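Local coordinates for 1-deoxy-D-xylulose 5-phosphate reductoisomerase (Zymomonas mobilis, PDB 1R0K), which catalyses the NADPH-dependent rearrangement and reduction of 1-deoxy-D-xylulose 5-phosphate to 2-C-methyl-D-erythritol 4-phosphate in isoprenoid biosynthesis, working as a metal-dependent homodimer, at the interface of chains A and B. Numbering follows the deposited sequence. Chains: chain A/B, 1-deoxy-D-xylulose 5-phosphate reductoisomerase.

Contact 1: the interface of chains A and B. Residues chain A 246, 295, 297; chain B 261, 289, 293-295, 297.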
loop_
_atom_site.group_PDB
_atom_site.type_symbol
_atom_site.label_atom_id
_atom_site.label_comp_id
_atom_site.label_asym_id
_atom_site.label_seq_id
_atom_site.Cartn_x
_atom_site.Cartn_y
_atom_site.Cartn_z
ATOM N N ILE A 246 -1.636 -10.361 3.230
ATOM C CA ILE A 246 -2.083 -8.967 3.201
ATOM C C ILE A 246 -2.459 -8.778 4.673
ATOM O O ILE A 246 -3.362 -9.445 5.178
ATOM C CB ILE A 246 -3.348 -8.755 2.341
ATOM C CG1 ILE A 246 -3.032 -8.983 0.862
ATOM C CG2 ILE A 246 -3.876 -7.342 2.543
ATOM C CD1 ILE A 246 -4.217 -8.710 -0.065
ATOM N N MET A 295 -3.989 -16.186 -3.179
ATOM C CA MET A 295 -4.511 -15.440 -2.036
ATOM C C MET A 295 -6.023 -15.609 -2.086
ATOM O O MET A 295 -6.633 -15.403 -3.137
ATOM C CB MET A 295 -4.202 -13.947 -2.144
ATOM C CG MET A 295 -2.801 -13.534 -1.752
ATOM S SD MET A 295 -2.638 -11.740 -1.899
ATOM C CE MET A 295 -0.842 -11.547 -1.852
ATOM N N PHE A 297 -9.988 -14.857 -0.290
ATOM C CA PHE A 297 -10.758 -13.908 0.501
ATOM C C PHE A 297 -12.199 -14.385 0.612
ATOM O O PHE A 297 -12.760 -14.933 -0.337
ATOM C CB PHE A 297 -10.744 -12.525 -0.149
ATOM C CG PHE A 297 -9.377 -12.043 -0.505
ATOM C CD1 PHE A 297 -8.818 -12.350 -1.738
ATOM C CD2 PHE A 297 -8.623 -11.322 0.415
ATOM C CE1 PHE A 297 -7.524 -11.946 -2.054
ATOM C CE2 PHE A 297 -7.328 -10.914 0.111
ATOM C CZ PHE A 297 -6.777 -11.229 -1.128
ATOM N N ILE B 261 -4.252 -1.468 -4.702
ATOM C CA ILE B 261 -5.250 -2.399 -5.212
ATOM C C ILE B 261 -6.546 -1.660 -5.518
ATOM O O ILE B 261 -6.826 -0.625 -4.924
ATOM C CB ILE B 261 -5.537 -3.493 -4.145
ATOM C CG1 ILE B 261 -4.216 -4.102 -3.662
ATOM C CG2 ILE B 261 -6.446 -4.576 -4.721
ATOM C CD1 ILE B 261 -4.363 -5.096 -2.526
ATOM N N PHE B 289 -13.655 -7.698 -2.417
ATOM C CA PHE B 289 -12.789 -8.867 -2.295
ATOM C C PHE B 289 -13.537 -10.191 -2.135
ATOM O O PHE B 289 -13.040 -11.244 -2.546
ATOM C CB PHE B 289 -11.827 -8.699 -1.116
ATOM C CG PHE B 289 -10.812 -7.607 -1.308
ATOM C CD1 PHE B 289 -11.105 -6.293 -0.961
ATOM C CD2 PHE B 289 -9.555 -7.898 -1.840
ATOM C CE1 PHE B 289 -10.159 -5.281 -1.138
ATOM C CE2 PHE B 289 -8.607 -6.896 -2.020
ATOM C CZ PHE B 289 -8.909 -5.587 -1.668
ATOM N N ARG B 293 -12.863 -13.220 -4.478
ATOM C CA ARG B 293 -12.564 -14.519 -3.891
ATOM C C ARG B 293 -11.124 -15.016 -3.981
ATOM O O ARG B 293 -10.579 -15.513 -2.994
ATOM C CB ARG B 293 -13.497 -15.579 -4.488
ATOM C CG ARG B 293 -13.135 -17.002 -4.131
ATOM C CD ARG B 293 -14.066 -17.993 -4.816
ATOM N NE ARG B 293 -13.627 -19.376 -4.634
ATOM C CZ ARG B 293 -12.473 -19.865 -5.085
ATOM N NH1 ARG B 293 -11.631 -19.084 -5.749
ATOM N NH2 ARG B 293 -12.160 -21.138 -4.876
ATOM N N GLN B 294 -10.492 -14.873 -5.140
ATOM C CA GLN B 294 -9.142 -15.397 -5.288
ATOM C C GLN B 294 -8.213 -14.585 -6.192
ATOM O O GLN B 294 -8.633 -14.044 -7.214
ATOM C CB GLN B 294 -9.258 -16.837 -5.802
ATOM C CG GLN B 294 -8.013 -17.691 -5.701
ATOM C CD GLN B 294 -8.310 -19.155 -5.997
ATOM O OE1 GLN B 294 -8.612 -19.524 -7.130
ATOM N NE2 GLN B 294 -8.245 -19.991 -4.968
ATOM N N MET B 295 -6.947 -14.501 -5.788
ATOM C CA MET B 295 -5.907 -13.801 -6.544
ATOM C C MET B 295 -4.823 -14.824 -6.878
ATOM O O MET B 295 -4.446 -15.624 -6.027
ATOM C CB MET B 295 -5.279 -12.673 -5.712
ATOM C CG MET B 295 -6.059 -11.372 -5.684
ATOM S SD MET B 295 -5.240 -10.169 -4.629
ATOM C CE MET B 295 -6.617 -9.093 -4.177
ATOM N N PHE B 297 -0.863 -15.669 -8.650
ATOM C CA PHE B 297 0.445 -15.098 -8.954
ATOM C C PHE B 297 1.377 -16.177 -9.501
ATOM O O PHE B 297 1.353 -17.316 -9.043
ATOM C CB PHE B 297 1.080 -14.480 -7.699
ATOM C CG PHE B 297 0.200 -13.493 -7.000
ATOM C CD1 PHE B 297 -0.697 -13.916 -6.023
ATOM C CD2 PHE B 297 0.250 -12.141 -7.331
ATOM C CE1 PHE B 297 -1.535 -13.004 -5.385
ATOM C CE2 PHE B 297 -0.583 -11.222 -6.704
ATOM C CZ PHE B 297 -1.478 -11.653 -5.727
HETATM O O HOH W 1 -12.396 -17.479 -1.078
#

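Contact 2: the interface of chains A and B. Residues chain A 158, 272, 279; chain B 167, 252, 254, 256, 258.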
loop_
_atom_site.group_PDB
_atom_site.type_symbol
_atom_site.label_atom_id
_atom_site.label_comp_id
_atom_site.label_asym_id
_atom_site.label_seq_id
_atom_site.Cartn_x
_atom_site.Cartn_y
_atom_site.Cartn_z
ATOM N N GLN A 158 0.559 2.090 8.103
ATOM C CA GLN A 158 1.386 2.289 6.922
ATOM C C GLN A 158 0.579 2.654 5.675
ATOM O O GLN A 158 1.137 3.154 4.706
ATOM C CB GLN A 158 2.231 1.042 6.642
ATOM C CG GLN A 158 3.363 0.840 7.637
ATOM C CD GLN A 158 4.386 -0.178 7.158
ATOM O OE1 GLN A 158 4.860 -0.107 6.026
ATOM N NE2 GLN A 158 4.741 -1.121 8.028
ATOM N N HIS A 272 9.364 -0.940 11.465
ATOM C CA HIS A 272 8.707 0.246 10.946
ATOM C C HIS A 272 8.572 1.262 12.077
ATOM O O HIS A 272 8.951 2.420 11.922
ATOM C CB HIS A 272 7.319 -0.099 10.387
ATOM C CG HIS A 272 6.404 1.081 10.291
ATOM N ND1 HIS A 272 5.600 1.480 11.335
ATOM C CD2 HIS A 272 6.193 1.970 9.292
ATOM C CE1 HIS A 272 4.933 2.565 10.985
ATOM N NE2 HIS A 272 5.274 2.884 9.749
ATOM N N ARG A 279 13.107 4.506 7.453
ATOM C CA ARG A 279 12.948 3.072 7.234
ATOM C C ARG A 279 14.294 2.422 7.518
ATOM O O ARG A 279 15.341 3.023 7.293
ATOM C CB ARG A 279 12.544 2.782 5.785
ATOM C CG ARG A 279 11.113 3.172 5.431
ATOM C CD ARG A 279 10.108 2.108 5.861
ATOM N NE ARG A 279 8.740 2.474 5.489
ATOM C CZ ARG A 279 7.692 1.659 5.570
ATOM N NH1 ARG A 279 7.842 0.415 6.011
ATOM N NH2 ARG A 279 6.489 2.093 5.210
ATOM N N TYR B 167 15.201 3.440 0.345
ATOM C CA TYR B 167 14.395 2.558 1.189
ATOM C C TYR B 167 13.780 1.422 0.387
ATOM O O TYR B 167 13.235 0.472 0.953
ATOM C CB TYR B 167 13.268 3.337 1.874
ATOM C CG TYR B 167 13.723 4.373 2.882
ATOM C CD1 TYR B 167 15.038 4.400 3.350
ATOM C CD2 TYR B 167 12.821 5.307 3.393
ATOM C CE1 TYR B 167 15.443 5.335 4.304
ATOM C CE2 TYR B 167 13.214 6.243 4.344
ATOM C CZ TYR B 167 14.522 6.252 4.795
ATOM O OH TYR B 167 14.903 7.179 5.744
ATOM N N TYR B 252 9.943 -2.428 0.954
ATOM C CA TYR B 252 10.889 -1.600 1.683
ATOM C C TYR B 252 11.928 -2.472 2.382
ATOM O O TYR B 252 11.733 -3.679 2.534
ATOM C CB TYR B 252 10.138 -0.741 2.707
ATOM C CG TYR B 252 9.274 0.333 2.074
ATOM C CD1 TYR B 252 8.213 0.005 1.221
ATOM C CD2 TYR B 252 9.550 1.679 2.289
ATOM C CE1 TYR B 252 7.456 1.004 0.599
ATOM C CE2 TYR B 252 8.804 2.681 1.675
ATOM C CZ TYR B 252 7.764 2.342 0.833
ATOM O OH TYR B 252 7.054 3.349 0.225
ATOM N N ASP B 254 12.617 -2.933 5.330
ATOM C CA ASP B 254 12.186 -3.645 6.521
ATOM C C ASP B 254 11.339 -4.877 6.214
ATOM O O ASP B 254 10.902 -5.578 7.121
ATOM C CB ASP B 254 11.444 -2.710 7.496
ATOM C CG ASP B 254 10.225 -2.044 6.886
ATOM O OD1 ASP B 254 9.659 -2.584 5.914
ATOM O OD2 ASP B 254 9.820 -0.981 7.402
ATOM N N SER B 256 8.535 -4.719 4.490
ATOM C CA SER B 256 7.183 -4.263 4.221
ATOM C C SER B 256 6.936 -4.070 2.728
ATOM O O SER B 256 7.757 -3.499 2.009
ATOM C CB SER B 256 6.917 -2.954 4.961
ATOM O OG SER B 256 5.647 -2.432 4.621
ATOM N N LEU B 258 4.218 -2.459 0.175
ATOM C CA LEU B 258 3.034 -1.627 0.040
ATOM C C LEU B 258 2.493 -1.883 -1.356
ATOM O O LEU B 258 3.240 -1.878 -2.328
ATOM C CB LEU B 258 3.386 -0.146 0.212
ATOM C CG LEU B 258 3.901 0.229 1.604
ATOM C CD1 LEU B 258 4.131 1.735 1.688
ATOM C CD2 LEU B 258 2.886 -0.222 2.654
#

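Contact 3: the interface of chains A and B. Residues chain A 262, 286-287, 289; chain B 170, 251, 255, 257.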
loop_
_atom_site.group_PDB
_atom_site.type_symbol
_atom_site.label_atom_id
_atom_site.label_comp_id
_atom_site.label_asym_id
_atom_site.label_seq_id
_atom_site.Cartn_x
_atom_site.Cartn_y
_atom_site.Cartn_z
ATOM N N GLY A 262 3.311 -8.887 3.267
ATOM C CA GLY A 262 4.632 -9.372 3.614
ATOM C C GLY A 262 4.661 -10.691 4.356
ATOM O O GLY A 262 3.629 -11.341 4.558
ATOM N N SER A 286 11.610 -11.575 2.333
ATOM C CA SER A 286 10.809 -10.893 1.320
ATOM C C SER A 286 9.790 -11.910 0.819
ATOM O O SER A 286 10.161 -13.003 0.388
ATOM C CB SER A 286 11.682 -10.418 0.156
ATOM O OG SER A 286 12.568 -9.395 0.570
ATOM N N LEU A 287 8.511 -11.557 0.884
ATOM C CA LEU A 287 7.456 -12.466 0.453
ATOM C C LEU A 287 7.632 -12.901 -0.993
ATOM O O LEU A 287 7.772 -12.069 -1.887
ATOM C CB LEU A 287 6.083 -11.813 0.623
ATOM C CG LEU A 287 4.898 -12.720 0.291
ATOM C CD1 LEU A 287 4.890 -13.897 1.245
ATOM C CD2 LEU A 287 3.593 -11.939 0.388
ATOM N N PHE A 289 5.867 -14.161 -3.915
ATOM C CA PHE A 289 4.527 -14.333 -4.459
ATOM C C PHE A 289 4.389 -15.549 -5.359
ATOM O O PHE A 289 3.319 -16.162 -5.409
ATOM C CB PHE A 289 4.090 -13.081 -5.224
ATOM C CG PHE A 289 3.909 -11.874 -4.354
ATOM C CD1 PHE A 289 4.994 -11.072 -4.015
ATOM C CD2 PHE A 289 2.648 -11.539 -3.865
ATOM C CE1 PHE A 289 4.825 -9.952 -3.197
ATOM C CE2 PHE A 289 2.469 -10.421 -3.045
ATOM C CZ PHE A 289 3.557 -9.628 -2.712
ATOM N N ARG B 170 12.756 -3.560 -3.687
ATOM C CA ARG B 170 12.319 -3.979 -5.012
ATOM C C ARG B 170 10.974 -3.369 -5.387
ATOM O O ARG B 170 10.164 -3.041 -4.523
ATOM C CB ARG B 170 12.216 -5.510 -5.101
ATOM C CG ARG B 170 11.207 -6.135 -4.154
ATOM C CD ARG B 170 10.857 -7.593 -4.524
ATOM N NE ARG B 170 10.114 -8.218 -3.434
ATOM C CZ ARG B 170 9.445 -9.366 -3.507
ATOM N NH1 ARG B 170 9.394 -10.064 -4.635
ATOM N NH2 ARG B 170 8.827 -9.820 -2.429
ATOM N N GLU B 251 8.510 -2.958 -2.208
ATOM C CA GLU B 251 8.961 -3.532 -0.946
ATOM C C GLU B 251 10.041 -2.644 -0.353
ATOM O O GLU B 251 10.939 -2.177 -1.060
ATOM C CB GLU B 251 9.529 -4.944 -1.121
ATOM C CG GLU B 251 9.823 -5.617 0.227
ATOM C CD GLU B 251 10.481 -6.973 0.091
ATOM O OE1 GLU B 251 10.050 -7.766 -0.766
ATOM O OE2 GLU B 251 11.427 -7.251 0.860
ATOM N N GLY B 255 11.130 -5.145 4.928
ATOM C CA GLY B 255 10.353 -6.300 4.523
ATOM C C GLY B 255 8.921 -5.951 4.181
ATOM O O GLY B 255 8.178 -6.772 3.640
ATOM N N ILE B 257 5.807 -4.575 2.258
ATOM C CA ILE B 257 5.460 -4.417 0.858
ATOM C C ILE B 257 4.165 -3.623 0.807
ATOM O O ILE B 257 3.145 -4.043 1.360
ATOM C CB ILE B 257 5.249 -5.775 0.169
ATOM C CG1 ILE B 257 6.556 -6.574 0.188
ATOM C CG2 ILE B 257 4.787 -5.554 -1.271
ATOM C CD1 ILE B 257 6.409 -8.010 -0.285
HETATM O O HOH W 2 7.921 -12.578 -5.547
HETATM O O HOH W 3 8.084 -9.462 3.008
#

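Contact 1: the interface of chains A and B
The ring of A:Phe297 takes B:Phe289 on one face, with CD2 of the phenylalanine across lying over the centre of the ring, 4.1 Å above its plane. At the rim, CE1 and CZ of A:Phe297 meet the thioether end of B:Met295, whose methyl CE comes within 3.7 Å of CE1. The twin of this pairing stands on the other side of the two-fold: SD of A:Met295 reaches CE1 of B:Phe297 at 3.9 Å, and its CG and CE touch the same part of that ring. Both methionines are extended beyond CG (chi2 -178° and chi3 -165° in A:Met295), which brings sulfur and methyl slantwise across the CE1/CZ end of the partner's phenylalanine. Between them the two CB atoms pack against each other at 3.9 Å.

Backbone bonds hold the strands in register. A:Met295 N donates to B:Met295 O at 2.9 Å, and B:Met295 N returns a bond to A:Met295 O at 2.8 Å, making an antiparallel bridge of a residue with its own copy. A:Phe297 N then donates to B:Arg293 O at 2.8 Å, while a water bound to A:Phe297 O lies farther from B:Arg293 O and may bridge the two; B:Arg293 is poorly ordered, so its bonds are less certain. The site thus joins the short strands 294-296 of the two subunits about the two-fold axis of the homodimer, each strand separated by one residue from helix 289-292 of its own chain.

Contact 2: the interface of chains A and B
OE1 of A:Gln158, a side-chain amide oxygen, is gripped from both chains at the dimer interface of this DXR-family enzyme. B:Ser256 OG donates to it across the interface at 2.8 Å, tilted 26° from the carbonyl plane. From its own chain, A:Arg279 grips the same oxygen end-on, with NH2 at 2.9 Å and NH1 also bonding, both from well above the amide plane.

NH1 of the arginine also makes a salt bridge to the carboxylate of B:Asp254, meeting the syn lone pair of OD2 at 2.8 Å. The other carboxylate oxygen, OD1, accepts from B:Ser256 N, so the aspartate is tied to the backbone of its own turn. B:Tyr252 CD2 lies over the rim of one guanidinium face, ring and guanidinium planes 33° apart, and A:His272 CD2 over the rim of the other. Nearer the backbone, CB of A:Arg279 sits over the face of the B:Tyr167 ring, 3.6 Å from its centroid. The bend at chi2 (-82°) turns the arginine chain from this ring towards B:Tyr252 and B:Asp254. Replacing A:Arg279 by an alanine would probably leave the B:Asp254 carboxylate without its cationic mate and open a gap beside B:Tyr252.

Contact 3: the interface of chains A and B
The loop of chain A carrying A:Ser286 and A:Leu287, together with the start of helix 289-292, meets strands 170-175, 246-252 and 257-261 of chain B and the turn between the last two. B:Arg170 NH2 donates to the backbone oxygen of A:Leu287, which lies close to the guanidinium plane; the modelled separation of 2.5 Å is rather short. The same arginine holds B:Glu251 side-on, NE and NH2 both bonding OE1, with NE at 2.7 Å. NH2 meets that oxygen nearly along its C-O axis, whereas NE approaches from above the carboxylate plane. This salt bridge within chain B is likely to steady the guanidinium for its bond across. A:Ser286 OG faces the syn side of B:Glu251 OE2, but too closely modelled to be trusted in detail.

Water extends the polar contacts: one molecule joins A:Phe289 N to B:Arg170 NH1, and another lies 2.8 Å from B:Gly255 O and also binds A:Leu287 N. Apolar contact is made by B:Ile257, whose CD1 methyl meets CE1 of A:Phe289 at 3.8 Å and CB of A:Leu287. CG1 anti to the carbonyl carbon (chi1 -63°) and chi2 extended (172°) point CD1 at chain A. The site attaches this loop to the partner's strands, joining the homodimer through polar and apolar contacts.

Contact 2 and contact 3 are neighbours, the centres of their C-alpha atoms about 9 Å apart, whereas contact 1 lies about 16 Å from contact 3 and 21 Å from contact 2. Strands 246-252 and 257-261 contribute residues to all three contacts. Neighbouring residues along these strands and the intervening turn are divided between contact 2 and contact 3. Phe289, at the start of helix 289-292, serves contact 1 from chain B and contact 3 from chain A, so by symmetry each copy does both. Since the interface is two-fold symmetric, every contact recurs with the chains exchanged, and the same few elements are reused across it.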